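Local coordinates for protein Amuc_1102 (PDB 7DSZ) that is of unknown function but adopts an immunoglobulin-like fold related to archaeal type IV pilus proteins, consistent with a pilus-associated role in Akkermansia muciniphila, at residues W133-V141 and Y151-W162. Residues are numbered along the deposited sequence; the frame is centred on the assembly and turned at random.
Sequences WVKYQGVVV and YSSERGKMEKWW
A chi1 of 61° sets CG of Trp161 between its backbone N and carbonyl carbon, turning the indole back against strand 134-143, while Tyr136 has CG anti to its carbonyl carbon; Tyr136 CB thus lies over one indole face, 3.5 Å from the centroid of the five-membered ring in a CH-pi contact. Trp162 CE3 sits over the opposite face, toward its rim. In the plane of the indole, Trp161 NE1 gives a nearly straight 3.0 Å hydrogen bond to Gln137 O, standing above the carbonyl plane. Ser153 N bonds the same oxygen from the other face of that plane. Gln137 N donates to Ser153 OG (3.0 Å), whose hydroxyl also bonds Glu154 OE2. That carboxylate meets the Tyr136 ring at its edge, the two planes 85° apart. On the face that carries Val139 and Tyr151, opposite the two tryptophans, Gln137 NE2 reaches Tyr151 OH at 3.0 Å and also bonds Leu26 O. A leucine in place of Trp161 would probably leave Gln137 O with Ser153 N alone and open a gap beneath Tyr136 CB. Gly138 has no side chain to collide with Trp162, whose ring packs on Val140 CG2. Near the end of the hairpin 134-143/146-152 away from its turn, Val139 and Tyr151 form an antiparallel hydrogen-bonded pair; Trp162 stacks on Tyr79 of strand 70-83, Trp161 packs on Tyr79 and Ala81, and Tyr151 on strands 18-32 and 50-63.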
ATOM      1  N   TRP C 133     -27.142   3.011 -11.542  1.00 32.55           N
ATOM      2  CA  TRP C 133     -26.064   3.867 -12.004  1.00 26.34           C
ATOM      3  C   TRP C 133     -24.965   3.101 -12.721  1.00 22.19           C
ATOM      4  O   TRP C 133     -24.161   3.716 -13.423  1.00 25.46           O
ATOM      5  CB  TRP C 133     -25.488   4.668 -10.835  1.00 30.71           C
ATOM      6  CG  TRP C 133     -24.999   3.871  -9.649  1.00 26.21           C
ATOM      7  CD1 TRP C 133     -25.730   3.475  -8.559  1.00 28.69           C
ATOM      8  CD2 TRP C 133     -23.651   3.442  -9.404  1.00 21.81           C
ATOM      9  NE1 TRP C 133     -24.920   2.810  -7.660  1.00 28.14           N
ATOM     10  CE2 TRP C 133     -23.641   2.777  -8.158  1.00 27.97           C
ATOM     11  CE3 TRP C 133     -22.454   3.556 -10.119  1.00 23.58           C
ATOM     12  CZ2 TRP C 133     -22.473   2.222  -7.611  1.00 22.81           C
ATOM     13  CZ3 TRP C 133     -21.302   3.008  -9.583  1.00 21.63           C
ATOM     14  CH2 TRP C 133     -21.322   2.334  -8.346  1.00 21.30           C
ATOM     15  N   VAL C 134     -24.918   1.780 -12.587  1.00 25.42           N
ATOM     16  CA  VAL C 134     -23.984   0.960 -13.351  1.00 23.64           C
ATOM     17  C   VAL C 134     -24.657   0.595 -14.671  1.00 24.05           C
ATOM     18  O   VAL C 134     -25.603  -0.195 -14.693  1.00 28.51           O
ATOM     19  CB  VAL C 134     -23.575  -0.298 -12.576  1.00 24.15           C
ATOM     20  CG1 VAL C 134     -22.559  -1.093 -13.387  1.00 26.91           C
ATOM     21  CG2 VAL C 134     -23.022   0.069 -11.201  1.00 24.53           C
ATOM     22  N   LYS C 135     -24.155   1.142 -15.775  1.00 24.52           N
ATOM     23  CA  LYS C 135     -24.791   0.935 -17.073  1.00 27.67           C
ATOM     24  C   LYS C 135     -24.327  -0.349 -17.750  1.00 31.44           C
ATOM     25  O   LYS C 135     -25.152  -1.116 -18.255  1.00 28.97           O
ATOM     26  CB  LYS C 135     -24.526   2.142 -17.978  1.00 28.59           C
ATOM     27  CG  LYS C 135     -25.171   3.421 -17.456  1.00 35.53           C
ATOM     28  CD  LYS C 135     -26.594   3.154 -16.968  1.00 34.00           C
ATOM     29  CE  LYS C 135     -27.251   4.439 -16.486  1.00 37.71           C
ATOM     30  NZ  LYS C 135     -28.585   4.202 -15.875  1.00 43.39           N
ATOM     31  N   TYR C 136     -23.019  -0.593 -17.772  1.00 24.51           N
ATOM     32  CA  TYR C 136     -22.462  -1.815 -18.337  1.00 23.03           C
ATOM     33  C   TYR C 136     -21.408  -2.392 -17.401  1.00 26.25           C
ATOM     34  O   TYR C 136     -20.738  -1.653 -16.672  1.00 23.79           O
ATOM     35  CB  TYR C 136     -21.813  -1.559 -19.675  1.00 23.17           C
ATOM     36  CG  TYR C 136     -22.741  -0.932 -20.690  1.00 32.09           C
ATOM     37  CD1 TYR C 136     -23.814  -1.642 -21.193  1.00 36.49           C
ATOM     38  CD2 TYR C 136     -22.545   0.368 -21.133  1.00 39.07           C
ATOM     39  CE1 TYR C 136     -24.669  -1.087 -22.124  1.00 42.47           C
ATOM     40  CE2 TYR C 136     -23.399   0.938 -22.074  1.00 41.87           C
ATOM     41  CZ  TYR C 136     -24.457   0.198 -22.560  1.00 38.72           C
ATOM     42  OH  TYR C 136     -25.315   0.738 -23.485  1.00 43.07           O
ATOM     43  N   GLN C 137     -21.262  -3.720 -17.447  1.00 22.25           N
ATOM     44  CA  GLN C 137     -20.250  -4.440 -16.679  1.00 21.24           C
ATOM     45  C   GLN C 137     -19.601  -5.503 -17.554  1.00 21.50           C
ATOM     46  O   GLN C 137     -20.248  -6.100 -18.418  1.00 22.16           O
ATOM     47  CB  GLN C 137     -20.829  -5.153 -15.443  1.00 23.08           C
ATOM     48  CG  GLN C 137     -21.571  -4.249 -14.502  1.00 24.32           C
ATOM     49  CD  GLN C 137     -22.019  -4.947 -13.231  1.00 25.64           C
ATOM     50  OE1 GLN C 137     -22.043  -4.343 -12.160  1.00 25.48           O
ATOM     51  NE2 GLN C 137     -22.412  -6.216 -13.350  1.00 24.27           N
ATOM     52  N   GLY C 138     -18.322  -5.763 -17.305  1.00 21.10           N
ATOM     53  CA  GLY C 138     -17.649  -6.865 -17.964  1.00 19.90           C
ATOM     54  C   GLY C 138     -16.467  -7.331 -17.144  1.00 21.53           C
ATOM     55  O   GLY C 138     -15.829  -6.538 -16.442  1.00 19.47           O
ATOM     56  N   VAL C 139     -16.180  -8.629 -17.227  1.00 18.29           N
ATOM     57  CA  VAL C 139     -15.010  -9.219 -16.587  1.00 17.45           C
ATOM     58  C   VAL C 139     -14.347 -10.165 -17.574  1.00 18.52           C
ATOM     59  O   VAL C 139     -15.008 -11.054 -18.116  1.00 20.96           O
ATOM     60  CB  VAL C 139     -15.378  -9.980 -15.298  1.00 16.23           C
ATOM     61  CG1 VAL C 139     -14.132 -10.629 -14.694  1.00 17.07           C
ATOM     62  CG2 VAL C 139     -16.051  -9.035 -14.291  1.00 16.83           C
ATOM     63  N   VAL C 140     -13.052  -9.984 -17.797  1.00 18.95           N
ATOM     64  CA  VAL C 140     -12.252 -10.863 -18.648  1.00 20.44           C
ATOM     65  C   VAL C 140     -11.156 -11.484 -17.797  1.00 22.15           C
ATOM     66  O   VAL C 140     -10.431 -10.770 -17.101  1.00 20.86           O
ATOM     67  CB  VAL C 140     -11.647 -10.099 -19.840  1.00 22.17           C
ATOM     68  CG1 VAL C 140     -10.728 -11.027 -20.662  1.00 20.50           C
ATOM     69  CG2 VAL C 140     -12.759  -9.510 -20.714  1.00 22.81           C
ATOM     70  N   VAL C 141     -11.030 -12.812 -17.853  1.00 16.77           N
ATOM     71  CA  VAL C 141     -10.026 -13.534 -17.072  1.00 14.96           C
ATOM     72  C   VAL C 141      -8.969 -14.076 -18.018  1.00 22.28           C
ATOM     73  O   VAL C 141      -9.300 -14.741 -19.009  1.00 21.51           O
ATOM     74  CB  VAL C 141     -10.649 -14.690 -16.265  1.00 19.30           C
ATOM     75  CG1 VAL C 141      -9.569 -15.358 -15.400  1.00 20.26           C
ATOM     76  CG2 VAL C 141     -11.802 -14.182 -15.403  1.00 20.98           C
ATOM     77  N   TYR C 151     -17.235 -12.553 -18.735  1.00 20.75           N
ATOM     78  CA  TYR C 151     -18.581 -12.241 -18.280  1.00 19.71           C
ATOM     79  C   TYR C 151     -18.965 -10.880 -18.848  1.00 21.65           C
ATOM     80  O   TYR C 151     -18.125  -9.981 -18.922  1.00 22.59           O
ATOM     81  CB  TYR C 151     -18.689 -12.200 -16.745  1.00 22.47           C
ATOM     82  CG  TYR C 151     -19.771 -11.240 -16.309  1.00 22.14           C
ATOM     83  CD1 TYR C 151     -21.099 -11.638 -16.248  1.00 21.99           C
ATOM     84  CD2 TYR C 151     -19.467  -9.908 -16.003  1.00 22.03           C
ATOM     85  CE1 TYR C 151     -22.106 -10.729 -15.893  1.00 24.45           C
ATOM     86  CE2 TYR C 151     -20.449  -9.006 -15.650  1.00 22.11           C
ATOM     87  CZ  TYR C 151     -21.763  -9.409 -15.603  1.00 24.96           C
ATOM     88  OH  TYR C 151     -22.721  -8.489 -15.239  1.00 24.92           O
ATOM     89  N   SER C 152     -20.226 -10.720 -19.253  1.00 22.19           N
ATOM     90  CA  SER C 152     -20.686  -9.401 -19.674  1.00 22.89           C
ATOM     91  C   SER C 152     -22.141  -9.219 -19.279  1.00 24.71           C
ATOM     92  O   SER C 152     -22.926 -10.161 -19.353  1.00 23.75           O
ATOM     93  CB  SER C 152     -20.546  -9.191 -21.186  1.00 26.98           C
ATOM     94  OG  SER C 152     -21.098  -7.931 -21.557  1.00 26.42           O
ATOM     95  N   SER C 153     -22.494  -7.992 -18.871  1.00 22.38           N
ATOM     96  CA  SER C 153     -23.887  -7.660 -18.603  1.00 26.65           C
ATOM     97  C   SER C 153     -24.716  -7.571 -19.881  1.00 28.30           C
ATOM     98  O   SER C 153     -25.946  -7.557 -19.803  1.00 31.08           O
ATOM     99  CB  SER C 153     -23.998  -6.331 -17.840  1.00 25.14           C
ATOM    100  OG  SER C 153     -23.538  -5.247 -18.636  1.00 25.28           O
ATOM    101  N   GLU C 154     -24.077  -7.488 -21.041  1.00 25.36           N
ATOM    102  CA  GLU C 154     -24.776  -7.343 -22.310  1.00 32.27           C
ATOM    103  C   GLU C 154     -24.649  -8.622 -23.126  1.00 36.48           C
ATOM    104  O   GLU C 154     -23.726  -9.425 -22.939  1.00 30.95           O
ATOM    105  CB  GLU C 154     -24.226  -6.160 -23.116  1.00 30.94           C
ATOM    106  CG  GLU C 154     -24.071  -4.863 -22.319  1.00 34.49           C
ATOM    107  CD  GLU C 154     -25.341  -4.443 -21.605  1.00 43.96           C
ATOM    108  OE1 GLU C 154     -26.379  -4.282 -22.281  1.00 36.57           O
ATOM    109  OE2 GLU C 154     -25.296  -4.256 -20.359  1.00 44.96           O
ATOM    110  N   ARG C 155     -25.593  -8.790 -24.049  1.00 45.49           N
ATOM    111  CA  ARG C 155     -25.625  -9.901 -24.990  1.00 47.29           C
ATOM    112  C   ARG C 155     -25.474  -9.384 -26.416  1.00 52.40           C
ATOM    113  O   ARG C 155     -25.526  -8.179 -26.682  1.00 51.36           O
ATOM    114  CB  ARG C 155     -26.929 -10.704 -24.863  1.00 45.20           C
ATOM    115  CG  ARG C 155     -26.987 -11.633 -23.668  1.00 49.70           C
ATOM    116  CD  ARG C 155     -25.755 -12.527 -23.626  1.00 63.36           C
ATOM    117  NE  ARG C 155     -25.890 -13.660 -22.708  1.00 72.33           N
ATOM    118  CZ  ARG C 155     -25.733 -13.587 -21.388  1.00 68.19           C
ATOM    119  NH1 ARG C 155     -25.444 -12.423 -20.807  1.00 62.51           N
ATOM    120  NH2 ARG C 155     -25.868 -14.680 -20.643  1.00 68.28           N
ATOM    121  N   GLY C 156     -25.293 -10.327 -27.339  1.00 56.46           N
ATOM    122  CA  GLY C 156     -25.331  -9.988 -28.749  1.00 58.27           C
ATOM    123  C   GLY C 156     -24.114  -9.196 -29.179  1.00 64.33           C
ATOM    124  O   GLY C 156     -22.987  -9.444 -28.733  1.00 60.94           O
ATOM    125  N   LYS C 157     -24.346  -8.228 -30.071  1.00 68.75           N
ATOM    126  CA  LYS C 157     -23.264  -7.396 -30.586  1.00 65.89           C
ATOM    127  C   LYS C 157     -22.679  -6.492 -29.509  1.00 58.36           C
ATOM    128  O   LYS C 157     -21.520  -6.077 -29.623  1.00 59.31           O
ATOM    129  CB  LYS C 157     -23.760  -6.548 -31.763  1.00 71.00           C
ATOM    130  CG  LYS C 157     -24.340  -7.353 -32.923  1.00 77.19           C
ATOM    131  CD  LYS C 157     -24.745  -6.448 -34.085  1.00 81.93           C
ATOM    132  CE  LYS C 157     -25.566  -7.201 -35.125  1.00 75.30           C
ATOM    133  NZ  LYS C 157     -26.874  -7.654 -34.571  1.00 64.77           N
ATOM    134  N   MET C 158     -23.448  -6.186 -28.472  1.00 55.85           N
ATOM    135  CA  MET C 158     -22.987  -5.356 -27.372  1.00 50.78           C
ATOM    136  C   MET C 158     -22.263  -6.149 -26.290  1.00 48.70           C
ATOM    137  O   MET C 158     -21.915  -5.573 -25.248  1.00 37.97           O
ATOM    138  CB  MET C 158     -24.174  -4.606 -26.770  1.00 53.06           C
ATOM    139  CG  MET C 158     -24.641  -3.462 -27.634  1.00 53.47           C
ATOM    140  SD  MET C 158     -23.451  -2.112 -27.549  1.00 64.53           S
ATOM    141  CE  MET C 158     -23.760  -1.514 -25.888  1.00 52.52           C
ATOM    142  N   GLU C 159     -22.022  -7.446 -26.515  1.00 40.92           N
ATOM    143  CA  GLU C 159     -21.452  -8.285 -25.466  1.00 39.93           C
ATOM    144  C   GLU C 159     -20.095  -7.766 -25.019  1.00 31.68           C
ATOM    145  O   GLU C 159     -19.861  -7.568 -23.825  1.00 34.91           O
ATOM    146  CB  GLU C 159     -21.328  -9.736 -25.927  1.00 38.29           C
ATOM    147  CG  GLU C 159     -20.856 -10.656 -24.801  1.00 40.05           C
ATOM    148  CD  GLU C 159     -20.082 -11.860 -25.299  1.00 54.60           C
ATOM    149  OE1 GLU C 159     -20.082 -12.106 -26.525  1.00 58.45           O
ATOM    150  OE2 GLU C 159     -19.467 -12.557 -24.461  1.00 56.01           O
ATOM    151  N   LYS C 160     -19.180  -7.553 -25.958  1.00 27.93           N
ATOM    152  CA  LYS C 160     -17.854  -7.040 -25.621  1.00 29.75           C
ATOM    153  C   LYS C 160     -17.826  -5.519 -25.788  1.00 25.09           C
ATOM    154  O   LYS C 160     -17.025  -4.946 -26.526  1.00 29.56           O
ATOM    155  CB  LYS C 160     -16.788  -7.721 -26.468  1.00 35.05           C
ATOM    156  CG  LYS C 160     -16.638  -9.213 -26.214  1.00 34.16           C
ATOM    157  CD  LYS C 160     -15.460  -9.765 -27.004  1.00 45.41           C
ATOM    158  CE  LYS C 160     -15.390 -11.288 -26.930  1.00 52.76           C
ATOM    159  NZ  LYS C 160     -14.324 -11.833 -27.828  1.00 57.52           N
ATOM    160  N   TRP C 161     -18.725  -4.872 -25.042  1.00 28.47           N
ATOM    161  CA  TRP C 161     -18.916  -3.430 -25.153  1.00 29.21           C
ATOM    162  C   TRP C 161     -17.652  -2.644 -24.831  1.00 30.51           C
ATOM    163  O   TRP C 161     -17.522  -1.505 -25.288  1.00 30.01           O
ATOM    164  CB  TRP C 161     -20.063  -2.986 -24.238  1.00 28.52           C
ATOM    165  CG  TRP C 161     -19.811  -3.289 -22.768  1.00 27.41           C
ATOM    166  CD1 TRP C 161     -20.227  -4.386 -22.065  1.00 30.38           C
ATOM    167  CD2 TRP C 161     -19.077  -2.476 -21.847  1.00 28.49           C
ATOM    168  NE1 TRP C 161     -19.794  -4.300 -20.757  1.00 25.89           N
ATOM    169  CE2 TRP C 161     -19.084  -3.138 -20.600  1.00 25.88           C
ATOM    170  CE3 TRP C 161     -18.405  -1.252 -21.957  1.00 26.21           C
ATOM    171  CZ2 TRP C 161     -18.440  -2.610 -19.465  1.00 20.98           C
ATOM    172  CZ3 TRP C 161     -17.773  -0.729 -20.830  1.00 25.65           C
ATOM    173  CH2 TRP C 161     -17.799  -1.408 -19.603  1.00 22.44           C
ATOM    174  N   TRP C 162     -16.711  -3.225 -24.070  1.00 27.11           N
ATOM    175  CA  TRP C 162     -15.471  -2.522 -23.742  1.00 25.62           C
ATOM    176  C   TRP C 162     -14.497  -2.454 -24.912  1.00 27.61           C
ATOM    177  O   TRP C 162     -13.449  -1.812 -24.788  1.00 31.47           O
ATOM    178  CB  TRP C 162     -14.778  -3.193 -22.545  1.00 25.88           C
ATOM    179  CG  TRP C 162     -14.550  -4.676 -22.731  1.00 23.50           C
ATOM    180  CD1 TRP C 162     -13.441  -5.284 -23.249  1.00 24.10           C
ATOM    181  CD2 TRP C 162     -15.460  -5.726 -22.389  1.00 22.74           C
ATOM    182  NE1 TRP C 162     -13.615  -6.655 -23.258  1.00 23.56           N
ATOM    183  CE2 TRP C 162     -14.843  -6.948 -22.730  1.00 25.40           C
ATOM    184  CE3 TRP C 162     -16.745  -5.748 -21.834  1.00 23.31           C
ATOM    185  CZ2 TRP C 162     -15.465  -8.181 -22.532  1.00 22.77           C
ATOM    186  CZ3 TRP C 162     -17.361  -6.973 -21.621  1.00 23.56           C
ATOM    187  CH2 TRP C 162     -16.717  -8.175 -21.977  1.00 21.82           C
TER